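PDB 3WEA: niemann-Pick type C2 protein, which probably binds and carries small lipid-like or semiochemical ligands in a hydrophobic pocket between its two beta sheets, as other ML-domain proteins do. Local coordinates for residues Glu33-Val38 and Thr96-Lys101; Ile110-Arg115 and Thr123-Pro128; Val51-Phe56 and Pro71-Asp76; Phe13-Ile18 and Ser39-Pro44. One frame throughout, in Å; residues are numbered along the deposited sequence.

Contact 1: residues Glu33-Val38 and Thr96-Lys101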
loop_
_atom_site.group_PDB
_atom_site.type_symbol
_atom_site.label_atom_id
_atom_site.label_comp_id
_atom_site.label_asym_id
_atom_site.label_seq_id
_atom_site.Cartn_x
_atom_site.Cartn_y
_atom_site.Cartn_z
ATOM N N GLU A 33 -4.320 16.010 -7.925
ATOM C CA GLU A 33 -5.251 16.038 -9.054
ATOM C C GLU A 33 -4.815 15.219 -10.261
ATOM O O GLU A 33 -5.277 15.472 -11.372
ATOM C CB GLU A 33 -5.538 17.478 -9.498
ATOM C CG GLU A 33 -6.290 18.332 -8.495
ATOM C CD GLU A 33 -6.727 19.652 -9.106
ATOM O OE1 GLU A 33 -7.437 19.631 -10.135
ATOM O OE2 GLU A 33 -6.351 20.710 -8.563
ATOM N N SER A 34 -3.936 14.239 -10.055
ATOM C CA SER A 34 -3.577 13.339 -11.134
ATOM C C SER A 34 -3.825 11.911 -10.687
ATOM O O SER A 34 -3.837 11.619 -9.490
ATOM C CB SER A 34 -2.122 13.536 -11.547
ATOM O OG SER A 34 -1.254 13.213 -10.483
ATOM N N GLU A 35 -4.031 11.030 -11.652
ATOM C CA GLU A 35 -4.250 9.623 -11.352
ATOM C C GLU A 35 -2.912 8.953 -11.105
ATOM O O GLU A 35 -2.005 9.053 -11.932
ATOM C CB GLU A 35 -4.977 8.944 -12.500
ATOM C CG GLU A 35 -6.493 9.071 -12.423
ATOM C CD GLU A 35 -7.188 7.971 -13.187
ATOM O OE1 GLU A 35 -6.547 7.367 -14.075
ATOM O OE2 GLU A 35 -8.367 7.699 -12.892
ATOM N N ILE A 36 -2.783 8.311 -9.950
ATOM C CA ILE A 36 -1.575 7.550 -9.605
ATOM C C ILE A 36 -1.926 6.075 -9.651
ATOM O O ILE A 36 -2.939 5.662 -9.091
ATOM C CB ILE A 36 -1.049 7.922 -8.202
ATOM C CG1 ILE A 36 -0.921 9.442 -8.067
ATOM C CG2 ILE A 36 0.297 7.262 -7.919
ATOM C CD1 ILE A 36 -0.679 9.889 -6.649
ATOM N N HIS A 37 -1.086 5.297 -10.328
ATOM C CA HIS A 37 -1.221 3.854 -10.399
ATOM C C HIS A 37 -0.201 3.214 -9.471
ATOM O O HIS A 37 0.986 3.570 -9.491
ATOM C CB HIS A 37 -1.006 3.347 -11.827
ATOM C CG HIS A 37 -1.810 4.083 -12.851
ATOM N ND1 HIS A 37 -3.071 4.583 -12.591
ATOM C CD2 HIS A 37 -1.533 4.411 -14.134
ATOM C CE1 HIS A 37 -3.531 5.191 -13.669
ATOM N NE2 HIS A 37 -2.617 5.105 -14.616
ATOM N N VAL A 38 -0.700 2.304 -8.643
ATOM C CA VAL A 38 0.122 1.516 -7.710
ATOM C C VAL A 38 0.001 0.018 -7.973
ATOM O O VAL A 38 -1.108 -0.502 -8.226
ATOM C CB VAL A 38 -0.247 1.795 -6.241
ATOM C CG1 VAL A 38 0.542 0.870 -5.306
ATOM C CG2 VAL A 38 0.033 3.250 -5.892
ATOM N N THR A 96 -5.714 2.250 -8.639
ATOM C CA THR A 96 -5.570 3.622 -9.093
ATOM C C THR A 96 -6.193 4.531 -8.061
ATOM O O THR A 96 -7.310 4.285 -7.603
ATOM C CB THR A 96 -6.259 3.862 -10.444
ATOM O OG1 THR A 96 -5.628 3.052 -11.427
ATOM C CG2 THR A 96 -6.124 5.321 -10.893
ATOM N N PHE A 97 -5.465 5.571 -7.669
ATOM C CA PHE A 97 -6.076 6.612 -6.852
ATOM C C PHE A 97 -5.814 8.008 -7.402
ATOM O O PHE A 97 -5.044 8.200 -8.350
ATOM C CB PHE A 97 -5.745 6.465 -5.357
ATOM C CG PHE A 97 -4.324 6.799 -4.993
ATOM C CD1 PHE A 97 -3.291 5.900 -5.242
ATOM C CD2 PHE A 97 -4.026 7.998 -4.347
ATOM C CE1 PHE A 97 -1.985 6.204 -4.882
ATOM C CE2 PHE A 97 -2.724 8.309 -3.982
ATOM C CZ PHE A 97 -1.700 7.409 -4.250
ATOM N N PHE A 98 -6.487 8.976 -6.802
ATOM C CA PHE A 98 -6.516 10.327 -7.298
ATOM C C PHE A 98 -6.375 11.173 -6.063
ATOM O O PHE A 98 -7.212 11.092 -5.161
ATOM C CB PHE A 98 -7.866 10.575 -7.978
ATOM C CG PHE A 98 -8.047 11.968 -8.509
ATOM C CD1 PHE A 98 -7.615 12.300 -9.792
ATOM C CD2 PHE A 98 -8.685 12.943 -7.743
ATOM C CE1 PHE A 98 -7.795 13.581 -10.290
ATOM C CE2 PHE A 98 -8.863 14.229 -8.237
ATOM C CZ PHE A 98 -8.418 14.547 -9.510
ATOM N N VAL A 99 -5.305 11.954 -5.998
ATOM C CA VAL A 99 -5.086 12.822 -4.854
ATOM C C VAL A 99 -5.915 14.091 -5.042
ATOM O O VAL A 99 -5.783 14.794 -6.053
ATOM C CB VAL A 99 -3.596 13.141 -4.654
ATOM C CG1 VAL A 99 -3.397 14.129 -3.517
ATOM C CG2 VAL A 99 -2.838 11.855 -4.359
ATOM N N GLU A 100 -6.774 14.369 -4.068
ATOM C CA GLU A 100 -7.694 15.506 -4.154
ATOM C C GLU A 100 -6.969 16.841 -4.025
ATOM O O GLU A 100 -5.979 16.947 -3.301
ATOM C CB GLU A 100 -8.807 15.390 -3.104
ATOM C CG GLU A 100 -9.926 16.420 -3.256
ATOM C CD GLU A 100 -10.468 16.497 -4.676
ATOM O OE1 GLU A 100 -11.284 15.627 -5.050
ATOM O OE2 GLU A 100 -10.075 17.428 -5.417
ATOM N N LYS A 101 -7.475 17.845 -4.742
ATOM C CA LYS A 101 -7.006 19.234 -4.666
ATOM C C LYS A 101 -6.831 19.738 -3.231
ATOM O O LYS A 101 -5.874 20.456 -2.932
ATOM C CB LYS A 101 -7.988 20.146 -5.416
ATOM C CG LYS A 101 -7.520 21.576 -5.640
ATOM C CD LYS A 101 -8.412 22.276 -6.658
ATOM C CE LYS A 101 -7.763 23.540 -7.204
ATOM N NZ LYS A 101 -8.400 23.966 -8.480
#
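Ile36 lies over one face of the Phe97 ring, its CB 4.2 Å from the centroid in a CH-pi contact, while Val38 meets the same ring at the rim, CG2 near the ring plane 3.7 Å from CE1. CG of Phe97 sits between the backbone N and the carbonyl carbon (chi1 72°), swinging the phenyl across to the neighbouring strand. Ile36 CD1 touches Phe97 CZ at 3.6 Å and Val99 CG2. Strands 35-44 and 91-98 run antiparallel in the three-stranded sheet of the immunoglobulin-like ML beta sandwich, and Ile36, Val38 and Phe97 occupy its inward face, where Ile18 and Ile30 also pack on Ile36. Two backbone bonds, Ile36 N to Phe97 O (2.8 Å) and Phe97 N to Ile36 O, fix this pair. On the outward face, His37 and Thr96 lie side by side, pointing the same way, joined by a weak, bent bond from ND1 to OG1 (3.2 Å). Past the last strand pair, Glu33 N donates to Val99 O at 2.7 Å; the Phe98 ring, ending the strand, slants against the Glu33 backbone. Glu33 and Lys101 cross at a slant: OE2 rests 3.2 Å from the lysine CD and makes a long salt bridge with NZ, 3.8 Å.

Contact 2: residues Ile110-Arg115 and Thr123-Pro128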
loop_
_atom_site.group_PDB
_atom_site.type_symbol
_atom_site.label_atom_id
_atom_site.label_comp_id
_atom_site.label_asym_id
_atom_site.label_seq_id
_atom_site.Cartn_x
_atom_site.Cartn_y
_atom_site.Cartn_z
ATOM N N ILE A 110 4.520 7.533 4.020
ATOM C CA ILE A 110 3.268 6.851 3.756
ATOM C C ILE A 110 3.467 5.384 4.112
ATOM O O ILE A 110 4.451 4.766 3.687
ATOM C CB ILE A 110 2.807 7.000 2.291
ATOM C CG1 ILE A 110 2.296 8.426 2.018
ATOM C CG2 ILE A 110 1.735 5.972 1.955
ATOM C CD1 ILE A 110 2.104 8.734 0.544
ATOM N N MET A 111 2.528 4.845 4.882
ATOM C CA MET A 111 2.493 3.433 5.237
ATOM C C MET A 111 1.205 2.778 4.712
ATOM O O MET A 111 0.097 3.338 4.856
ATOM C CB MET A 111 2.635 3.278 6.752
ATOM C CG MET A 111 2.948 1.873 7.239
ATOM S SD MET A 111 2.923 1.711 9.043
ATOM C CE MET A 111 3.803 3.178 9.579
ATOM N N TRP A 112 1.378 1.607 4.086
ATOM C CA TRP A 112 0.296 0.756 3.579
ATOM C C TRP A 112 0.435 -0.626 4.211
ATOM O O TRP A 112 1.520 -1.209 4.177
ATOM C CB TRP A 112 0.383 0.579 2.040
ATOM C CG TRP A 112 0.258 1.836 1.255
ATOM C CD1 TRP A 112 -0.466 2.957 1.596
ATOM C CD2 TRP A 112 0.840 2.112 -0.033
ATOM N NE1 TRP A 112 -0.369 3.904 0.595
ATOM C CE2 TRP A 112 0.438 3.420 -0.402
ATOM C CE3 TRP A 112 1.669 1.383 -0.903
ATOM C CZ2 TRP A 112 0.832 4.019 -1.606
ATOM C CZ3 TRP A 112 2.065 1.984 -2.113
ATOM C CH2 TRP A 112 1.642 3.286 -2.445
ATOM N N GLU A 113 -0.648 -1.144 4.790
ATOM C CA GLU A 113 -0.648 -2.488 5.377
ATOM C C GLU A 113 -1.722 -3.350 4.749
ATOM O O GLU A 113 -2.806 -2.866 4.509
ATOM C CB GLU A 113 -0.992 -2.443 6.876
ATOM C CG GLU A 113 -0.002 -1.771 7.794
ATOM C CD GLU A 113 -0.542 -1.666 9.213
ATOM O OE1 GLU A 113 -1.724 -2.024 9.445
ATOM O OE2 GLU A 113 0.215 -1.214 10.097
ATOM N N PHE A 114 -1.420 -4.628 4.502
ATOM C CA PHE A 114 -2.441 -5.623 4.217
ATOM C C PHE A 114 -2.559 -6.543 5.414
ATOM O O PHE A 114 -1.560 -7.089 5.927
ATOM C CB PHE A 114 -2.122 -6.464 2.977
ATOM C CG PHE A 114 -2.504 -5.831 1.667
ATOM C CD1 PHE A 114 -3.043 -4.540 1.593
ATOM C CD2 PHE A 114 -2.355 -6.553 0.490
ATOM C CE1 PHE A 114 -3.382 -3.988 0.367
ATOM C CE2 PHE A 114 -2.697 -6.003 -0.743
ATOM C CZ PHE A 114 -3.204 -4.709 -0.803
ATOM N N ARG A 115 -3.789 -6.769 5.840
ATOM C CA ARG A 115 -3.995 -7.606 7.004
ATOM C C ARG A 115 -4.926 -8.735 6.666
ATOM O O ARG A 115 -5.802 -8.590 5.828
ATOM C CB ARG A 115 -4.517 -6.785 8.191
ATOM C CG ARG A 115 -3.412 -6.096 8.988
ATOM C CD ARG A 115 -3.992 -5.281 10.130
ATOM N NE ARG A 115 -3.052 -4.291 10.635
ATOM C CZ ARG A 115 -2.261 -4.447 11.694
ATOM N NH1 ARG A 115 -2.284 -5.557 12.416
ATOM N NH2 ARG A 115 -1.435 -3.468 12.038
ATOM N N THR A 123 1.516 -7.720 4.689
ATOM C CA THR A 123 2.535 -6.805 4.145
ATOM C C THR A 123 2.470 -5.499 4.904
ATOM O O THR A 123 1.388 -5.124 5.367
ATOM C CB THR A 123 2.298 -6.486 2.643
ATOM O OG1 THR A 123 1.047 -5.831 2.497
ATOM C CG2 THR A 123 2.245 -7.762 1.771
ATOM N N CYS A 124 3.603 -4.798 4.986
ATOM C CA CYS A 124 3.708 -3.482 5.613
ATOM C C CYS A 124 4.842 -2.790 4.900
ATOM O O CYS A 124 6.011 -3.223 4.998
ATOM C CB CYS A 124 4.122 -3.576 7.081
ATOM S SG CYS A 124 3.879 -1.977 7.948
ATOM N N VAL A 125 4.515 -1.742 4.166
ATOM C CA VAL A 125 5.569 -0.969 3.492
ATOM C C VAL A 125 5.477 0.489 3.889
ATOM O O VAL A 125 4.381 0.995 4.108
ATOM C CB VAL A 125 5.510 -1.108 1.962
ATOM C CG1 VAL A 125 4.181 -0.624 1.431
ATOM C CG2 VAL A 125 6.648 -0.330 1.288
ATOM N N LYS A 126 6.635 1.150 3.978
ATOM C CA LYS A 126 6.682 2.564 4.307
ATOM C C LYS A 126 7.730 3.220 3.405
ATOM O O LYS A 126 8.758 2.616 3.075
ATOM C CB LYS A 126 7.019 2.750 5.782
ATOM C CG LYS A 126 7.373 4.156 6.227
ATOM C CD LYS A 126 7.821 4.151 7.685
ATOM C CE LYS A 126 6.712 3.667 8.613
ATOM N NZ LYS A 126 7.060 3.804 10.062
ATOM N N PHE A 127 7.441 4.440 2.993
ATOM C CA PHE A 127 8.288 5.125 2.008
ATOM C C PHE A 127 8.115 6.607 2.175
ATOM O O PHE A 127 7.056 7.037 2.636
ATOM C CB PHE A 127 7.965 4.657 0.578
ATOM C CG PHE A 127 6.566 4.961 0.093
ATOM C CD1 PHE A 127 5.474 4.160 0.465
ATOM C CD2 PHE A 127 6.342 6.016 -0.794
ATOM C CE1 PHE A 127 4.201 4.410 -0.042
ATOM C CE2 PHE A 127 5.062 6.279 -1.286
ATOM C CZ PHE A 127 3.983 5.489 -0.897
ATOM N N PRO A 128 9.142 7.393 1.803
ATOM C CA PRO A 128 9.064 8.841 1.962
ATOM C C PRO A 128 8.349 9.482 0.764
ATOM O O PRO A 128 8.577 9.101 -0.374
ATOM C CB PRO A 128 10.537 9.265 2.059
ATOM C CG PRO A 128 11.354 8.077 1.588
ATOM C CD PRO A 128 10.403 6.999 1.135
HETATM O O HOH W 1 1.188 -3.251 2.079
#
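Trp112 and Phe127 meet in a T-shaped (edge-to-face) pair across the beta hairpin of strands 107-115 and 121-131, part of the larger sheet of the ML sandwich. The edge of Phe127 enters over the six-membered ring of Trp112, centroids 4.8 Å apart and planes at 64°, while Ile110 covers a face of the phenyl through CB in a CH-pi contact. With an alanine in place of Trp112, the Phe127 edge would probably lose the aromatic face it meets, and a gap would open toward Val38 and Ile18 of the facing sheet. Backbone bonds link the hydrogen-bonded pairs Ile110-Phe127 and Trp112-Val125, among them Val125 N to Trp112 O at 3.0 Å. On the other face, Met111 SD lies 4.0 Å from Cys124 SG, which is in a disulfide with Cys6. The charged pair there stays within one strand: Arg115 grips Glu113 side-on, NE and NH2 both reaching OE1 from the same face of the carboxylate plane. Phe114 N donates to Thr123 O, and a water sits between Thr123 OG1, at 2.6 Å, and Trp112 O, to which it donates weakly.

Contact 3: residues Val51-Phe56 and Pro71-Asp76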
loop_
_atom_site.group_PDB
_atom_site.type_symbol
_atom_site.label_atom_id
_atom_site.label_comp_id
_atom_site.label_asym_id
_atom_site.label_seq_id
_atom_site.Cartn_x
_atom_site.Cartn_y
_atom_site.Cartn_z
ATOM N N VAL A 51 -8.673 -10.108 2.984
ATOM C CA VAL A 51 -7.670 -9.032 3.149
ATOM C C VAL A 51 -8.296 -7.660 3.505
ATOM O O VAL A 51 -9.188 -7.176 2.808
ATOM C CB VAL A 51 -6.760 -8.851 1.922
ATOM C CG1 VAL A 51 -5.620 -7.882 2.253
ATOM C CG2 VAL A 51 -6.165 -10.196 1.510
ATOM N N GLU A 52 -7.824 -7.048 4.585
ATOM C CA GLU A 52 -8.160 -5.652 4.885
ATOM C C GLU A 52 -6.933 -4.739 4.748
ATOM O O GLU A 52 -5.929 -4.926 5.457
ATOM C CB GLU A 52 -8.756 -5.540 6.301
ATOM C CG GLU A 52 -10.037 -6.347 6.480
ATOM C CD GLU A 52 -10.734 -6.099 7.814
ATOM O OE1 GLU A 52 -10.924 -4.920 8.197
ATOM O OE2 GLU A 52 -11.110 -7.090 8.478
ATOM N N ALA A 53 -7.029 -3.757 3.846
ATOM C CA ALA A 53 -5.967 -2.767 3.648
ATOM C C ALA A 53 -6.133 -1.586 4.611
ATOM O O ALA A 53 -7.245 -1.251 5.003
ATOM C CB ALA A 53 -5.953 -2.277 2.207
ATOM N N LYS A 54 -5.011 -0.991 4.997
ATOM C CA LYS A 54 -4.963 0.178 5.885
ATOM C C LYS A 54 -3.880 1.117 5.355
ATOM O O LYS A 54 -2.771 0.675 5.025
ATOM C CB LYS A 54 -4.590 -0.249 7.304
ATOM C CG LYS A 54 -5.439 -1.366 7.912
ATOM C CD LYS A 54 -6.408 -0.827 8.940
ATOM C CE LYS A 54 -5.689 -0.571 10.257
ATOM N NZ LYS A 54 -5.959 0.808 10.768
ATOM N N ALA A 55 -4.189 2.409 5.259
ATOM C CA ALA A 55 -3.153 3.377 4.902
ATOM C C ALA A 55 -2.916 4.371 6.032
ATOM O O ALA A 55 -3.848 4.691 6.811
ATOM C CB ALA A 55 -3.472 4.082 3.581
ATOM N N PHE A 56 -1.670 4.839 6.128
ATOM C CA PHE A 56 -1.259 5.738 7.191
ATOM C C PHE A 56 -0.395 6.863 6.647
ATOM O O PHE A 56 0.491 6.648 5.814
ATOM C CB PHE A 56 -0.495 4.993 8.303
ATOM C CG PHE A 56 -1.303 3.920 9.001
ATOM C CD1 PHE A 56 -1.328 2.615 8.517
ATOM C CD2 PHE A 56 -2.034 4.211 10.145
ATOM C CE1 PHE A 56 -2.068 1.623 9.157
ATOM C CE2 PHE A 56 -2.776 3.225 10.788
ATOM C CZ PHE A 56 -2.795 1.925 10.292
ATOM N N PRO A 71 -11.212 -0.938 1.155
ATOM C CA PRO A 71 -10.132 -1.586 1.910
ATOM C C PRO A 71 -10.211 -3.111 1.941
ATOM O O PRO A 71 -9.215 -3.757 2.248
ATOM C CB PRO A 71 -10.294 -1.009 3.315
ATOM C CG PRO A 71 -11.741 -0.670 3.415
ATOM C CD PRO A 71 -12.175 -0.259 2.041
ATOM N N GLU A 72 -11.374 -3.682 1.639
ATOM C CA GLU A 72 -11.491 -5.130 1.478
ATOM C C GLU A 72 -11.137 -5.508 0.038
ATOM O O GLU A 72 -12.005 -5.724 -0.825
ATOM C CB GLU A 72 -12.886 -5.624 1.852
ATOM C CG GLU A 72 -13.226 -5.528 3.334
ATOM C CD GLU A 72 -14.537 -6.217 3.676
ATOM O OE1 GLU A 72 -14.617 -7.449 3.518
ATOM O OE2 GLU A 72 -15.482 -5.536 4.122
ATOM N N ILE A 73 -9.836 -5.590 -0.219
ATOM C CA ILE A 73 -9.336 -5.654 -1.581
ATOM C C ILE A 73 -9.760 -6.924 -2.355
ATOM O O ILE A 73 -9.819 -6.907 -3.582
ATOM C CB ILE A 73 -7.801 -5.393 -1.629
ATOM C CG1 ILE A 73 -7.031 -6.443 -0.849
ATOM C CG2 ILE A 73 -7.447 -4.053 -1.002
ATOM C CD1 ILE A 73 -6.555 -7.595 -1.680
ATOM N N CYS A 74 -10.068 -8.010 -1.640
ATOM C CA CYS A 74 -10.542 -9.253 -2.274
ATOM C C CYS A 74 -11.954 -9.127 -2.840
ATOM O O CYS A 74 -12.355 -9.927 -3.680
ATOM C CB CYS A 74 -10.491 -10.448 -1.297
ATOM S SG CYS A 74 -8.859 -11.226 -1.185
ATOM N N LYS A 75 -12.700 -8.133 -2.359
ATOM C CA LYS A 75 -14.100 -7.897 -2.767
ATOM C C LYS A 75 -14.275 -6.696 -3.706
ATOM O O LYS A 75 -15.396 -6.277 -4.013
ATOM C CB LYS A 75 -14.972 -7.714 -1.523
ATOM C CG LYS A 75 -15.275 -9.015 -0.799
ATOM C CD LYS A 75 -15.805 -8.740 0.594
ATOM C CE LYS A 75 -15.672 -9.956 1.491
ATOM N NZ LYS A 75 -16.047 -9.587 2.887
ATOM N N ASP A 76 -13.152 -6.142 -4.142
ATOM C CA ASP A 76 -13.105 -4.999 -5.044
ATOM C C ASP A 76 -12.679 -5.530 -6.407
ATOM O O ASP A 76 -11.591 -6.070 -6.523
ATOM C CB ASP A 76 -12.108 -3.968 -4.474
ATOM C CG ASP A 76 -11.542 -3.010 -5.518
ATOM O OD1 ASP A 76 -12.133 -2.817 -6.599
ATOM O OD2 ASP A 76 -10.472 -2.439 -5.239
HETATM O O HOH W 2 -11.104 -8.445 1.001
#
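A single direct hydrogen bond joins the beginning of strand 52-59 to the loop at 71-76: Ala53 N donates to Pro71 O at 2.7 Å and almost straight, at 174°. A water then bridges the next step, donating to Val51 O and accepting from Cys74 N, both at 2.9 Å. Glu72 is the centre of an inverse gamma turn, and its CA makes a C-H...O contact with Val51 O. Ile73 crosses Val51, its CG1 lying 3.7 Å from Val51 CB, and chi1 of 62° turns that branch toward the valine while CG2 faces Ala53 CB at 4.0 Å. In the ML beta sandwich the loop packs against the start of strand 52-59, whose residues Glu52, Lys54 and Phe56 bond on their other side to strand 107-115, and Val51 and Ala53 also pack on Phe114. The SG of Cys74 touches Val51 CG2 at 3.9 Å and is held by its disulfide to Cys83, which ties this turn to the following part of the loop. Toward the surface, Lys75 NZ closes a salt bridge to Glu72 OE1 of 2.6 Å, meeting the carboxylate on its syn side and close to its plane; Asn50 adds a weak bond to the same oxygen.

Contact 4: residues Phe13-Ile18 and Ser39-Pro44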
loop_
_atom_site.group_PDB
_atom_site.type_symbol
_atom_site.label_atom_id
_atom_site.label_comp_id
_atom_site.label_asym_id
_atom_site.label_seq_id
_atom_site.Cartn_x
_atom_site.Cartn_y
_atom_site.Cartn_z
ATOM N N PHE A 13 6.378 -8.818 0.660
ATOM C CA PHE A 13 6.238 -8.180 -0.660
ATOM C C PHE A 13 7.589 -8.156 -1.339
ATOM O O PHE A 13 8.628 -8.045 -0.672
ATOM C CB PHE A 13 5.633 -6.747 -0.585
ATOM C CG PHE A 13 6.515 -5.695 0.092
ATOM C CD1 PHE A 13 7.447 -4.945 -0.650
ATOM C CD2 PHE A 13 6.402 -5.422 1.468
ATOM C CE1 PHE A 13 8.266 -3.992 -0.019
ATOM C CE2 PHE A 13 7.192 -4.449 2.073
ATOM C CZ PHE A 13 8.123 -3.733 1.331
ATOM N N SER A 14 7.577 -8.221 -2.670
ATOM C CA SER A 14 8.817 -8.284 -3.412
ATOM C C SER A 14 9.127 -7.013 -4.210
ATOM O O SER A 14 10.277 -6.574 -4.214
ATOM C CB SER A 14 8.819 -9.494 -4.333
ATOM O OG SER A 14 7.852 -9.292 -5.342
ATOM N N ASP A 15 8.113 -6.430 -4.860
ATOM C CA ASP A 15 8.268 -5.249 -5.715
ATOM C C ASP A 15 7.081 -4.311 -5.501
ATOM O O ASP A 15 5.958 -4.767 -5.300
ATOM C CB ASP A 15 8.369 -5.687 -7.192
ATOM C CG ASP A 15 8.548 -4.530 -8.155
ATOM O OD1 ASP A 15 9.405 -3.657 -7.892
ATOM O OD2 ASP A 15 7.826 -4.492 -9.191
ATOM N N ILE A 16 7.339 -3.012 -5.501
ATOM C CA ILE A 16 6.272 -1.990 -5.526
ATOM C C ILE A 16 6.596 -1.033 -6.663
ATOM O O ILE A 16 7.770 -0.645 -6.836
ATOM C CB ILE A 16 6.228 -1.157 -4.250
ATOM C CG1 ILE A 16 6.137 -2.053 -3.004
ATOM C CG2 ILE A 16 5.113 -0.119 -4.311
ATOM C CD1 ILE A 16 4.802 -2.725 -2.866
ATOM N N ILE A 17 5.563 -0.659 -7.409
ATOM C CA ILE A 17 5.663 0.309 -8.524
ATOM C C ILE A 17 4.614 1.396 -8.297
ATOM O O ILE A 17 3.429 1.114 -8.194
ATOM C CB ILE A 17 5.470 -0.377 -9.888
ATOM C CG1 ILE A 17 6.589 -1.396 -10.100
ATOM C CG2 ILE A 17 5.404 0.651 -11.039
ATOM C CD1 ILE A 17 6.297 -2.449 -11.153
ATOM N N ILE A 18 5.070 2.632 -8.176
ATOM C CA ILE A 18 4.159 3.763 -8.083
ATOM C C ILE A 18 4.405 4.641 -9.288
ATOM O O ILE A 18 5.495 5.182 -9.452
ATOM C CB ILE A 18 4.322 4.554 -6.797
ATOM C CG1 ILE A 18 3.973 3.666 -5.574
ATOM C CG2 ILE A 18 3.405 5.784 -6.795
ATOM C CD1 ILE A 18 4.288 4.329 -4.245
ATOM N N SER A 39 1.150 -0.655 -7.944
ATOM C CA SER A 39 1.263 -2.109 -8.094
ATOM C C SER A 39 2.096 -2.656 -6.946
ATOM O O SER A 39 3.126 -2.068 -6.596
ATOM C CB SER A 39 1.956 -2.441 -9.404
ATOM O OG SER A 39 2.333 -3.792 -9.403
ATOM N N MET A 40 1.647 -3.759 -6.346
ATOM C CA MET A 40 2.407 -4.450 -5.307
ATOM C C MET A 40 2.381 -5.960 -5.526
ATOM O O MET A 40 1.285 -6.577 -5.597
ATOM C CB MET A 40 1.845 -4.131 -3.889
ATOM C CG MET A 40 2.557 -4.966 -2.807
ATOM S SD MET A 40 2.106 -4.570 -1.114
ATOM C CE MET A 40 0.401 -5.103 -1.172
ATOM N N LYS A 41 3.565 -6.543 -5.743
ATOM C CA LYS A 41 3.667 -7.980 -5.860
ATOM C C LYS A 41 3.940 -8.512 -4.468
ATOM O O LYS A 41 4.899 -8.087 -3.842
ATOM C CB LYS A 41 4.832 -8.340 -6.786
ATOM C CG LYS A 41 4.496 -8.057 -8.239
ATOM C CD LYS A 41 5.722 -8.146 -9.102
ATOM C CE LYS A 41 5.463 -7.442 -10.426
ATOM N NZ LYS A 41 6.473 -8.002 -11.365
ATOM N N PHE A 42 3.102 -9.429 -3.989
ATOM C CA PHE A 42 3.282 -9.991 -2.629
ATOM C C PHE A 42 2.904 -11.486 -2.491
ATOM O O PHE A 42 2.159 -12.041 -3.321
ATOM C CB PHE A 42 2.505 -9.107 -1.617
ATOM C CG PHE A 42 1.010 -9.291 -1.690
ATOM C CD1 PHE A 42 0.269 -8.722 -2.729
ATOM C CD2 PHE A 42 0.332 -10.034 -0.722
ATOM C CE1 PHE A 42 -1.103 -8.874 -2.820
ATOM C CE2 PHE A 42 -1.029 -10.203 -0.823
ATOM C CZ PHE A 42 -1.744 -9.644 -1.876
ATOM N N THR A 43 3.385 -12.122 -1.419
ATOM C CA THR A 43 3.197 -13.544 -1.165
ATOM C C THR A 43 2.823 -13.750 0.299
ATOM O O THR A 43 3.613 -13.452 1.181
ATOM C CB THR A 43 4.508 -14.309 -1.467
ATOM O OG1 THR A 43 5.008 -13.948 -2.765
ATOM C CG2 THR A 43 4.330 -15.850 -1.383
ATOM N N PRO A 44 1.613 -14.262 0.570
ATOM C CA PRO A 44 1.316 -14.612 1.974
ATOM C C PRO A 44 2.043 -15.896 2.359
ATOM O O PRO A 44 2.303 -16.717 1.480
ATOM C CB PRO A 44 -0.205 -14.812 1.955
ATOM C CG PRO A 44 -0.468 -15.355 0.579
ATOM C CD PRO A 44 0.509 -14.609 -0.333
HETATM O O HOH W 3 4.927 -4.457 -8.924
#
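Met40 and Ile16 lie side by side on the inward face, pointing the same way. Phe13 CB comes to Met40 SD from the start of its segment, at 4.2 Å, and also meets Phe42 CB. Met40 leaves the backbone extended, CG anti to N (chi1 174°), and bends at its last torsion, so the thioether projects toward Phe114 and Thr123 of the opposing sheet. Shortening this side chain to an alanine would probably take from Phe13 CB the sulfur it touches and open a gap beside Ile16 and toward Phe114. Strands 11-18 and 35-44 are antiparallel neighbours in the three-stranded sheet of the ML sandwich, with 35-44 as its central strand; Ile17 N to Ser39 O and Ser39 N to Ile17 O, both 2.9 Å, hold one end, and Ser14 N to Lys41 O (2.9 Å) the other. The outward face is looser and polar. Asp15 and Lys41 run in the same direction, yet OD2 of the aspartate stays 4.3 Å from NZ of the lysine, beyond a salt bridge. A water instead links Asp15 to Ser39, donating to OD2 at 2.9 Å and to OG at 2.7 Å. The two serine hydroxyls find acidic partners: Ser39 OG bonds Glu92 of strand 91-98, and Ser14 OG bonds Glu90 just before it.

Contact 2 is the buried one, about 5 Å from the chain centre, whereas contacts 1, 3 and 4 are partly buried and contact 1 lies farthest out. Contacts 1 and 4 share strand 35-44 and pair it with its two neighbours in the smaller sheet; contacts 2 and 3 belong to the other sheet, where strands 107-115 and 52-59 adjoin. The sheets meet where Trp112 CH2 and Phe127 CZ of contact 2 pack on Ile18 of contact 4, and where Val38 of contact 1 touches Trp112. Aromatic and aliphatic packing dominates these inward faces. Charged side chains gather on the outer faces, a water reaches the inner face at Thr123, and contact 3 relies on a disulfide-tied loop.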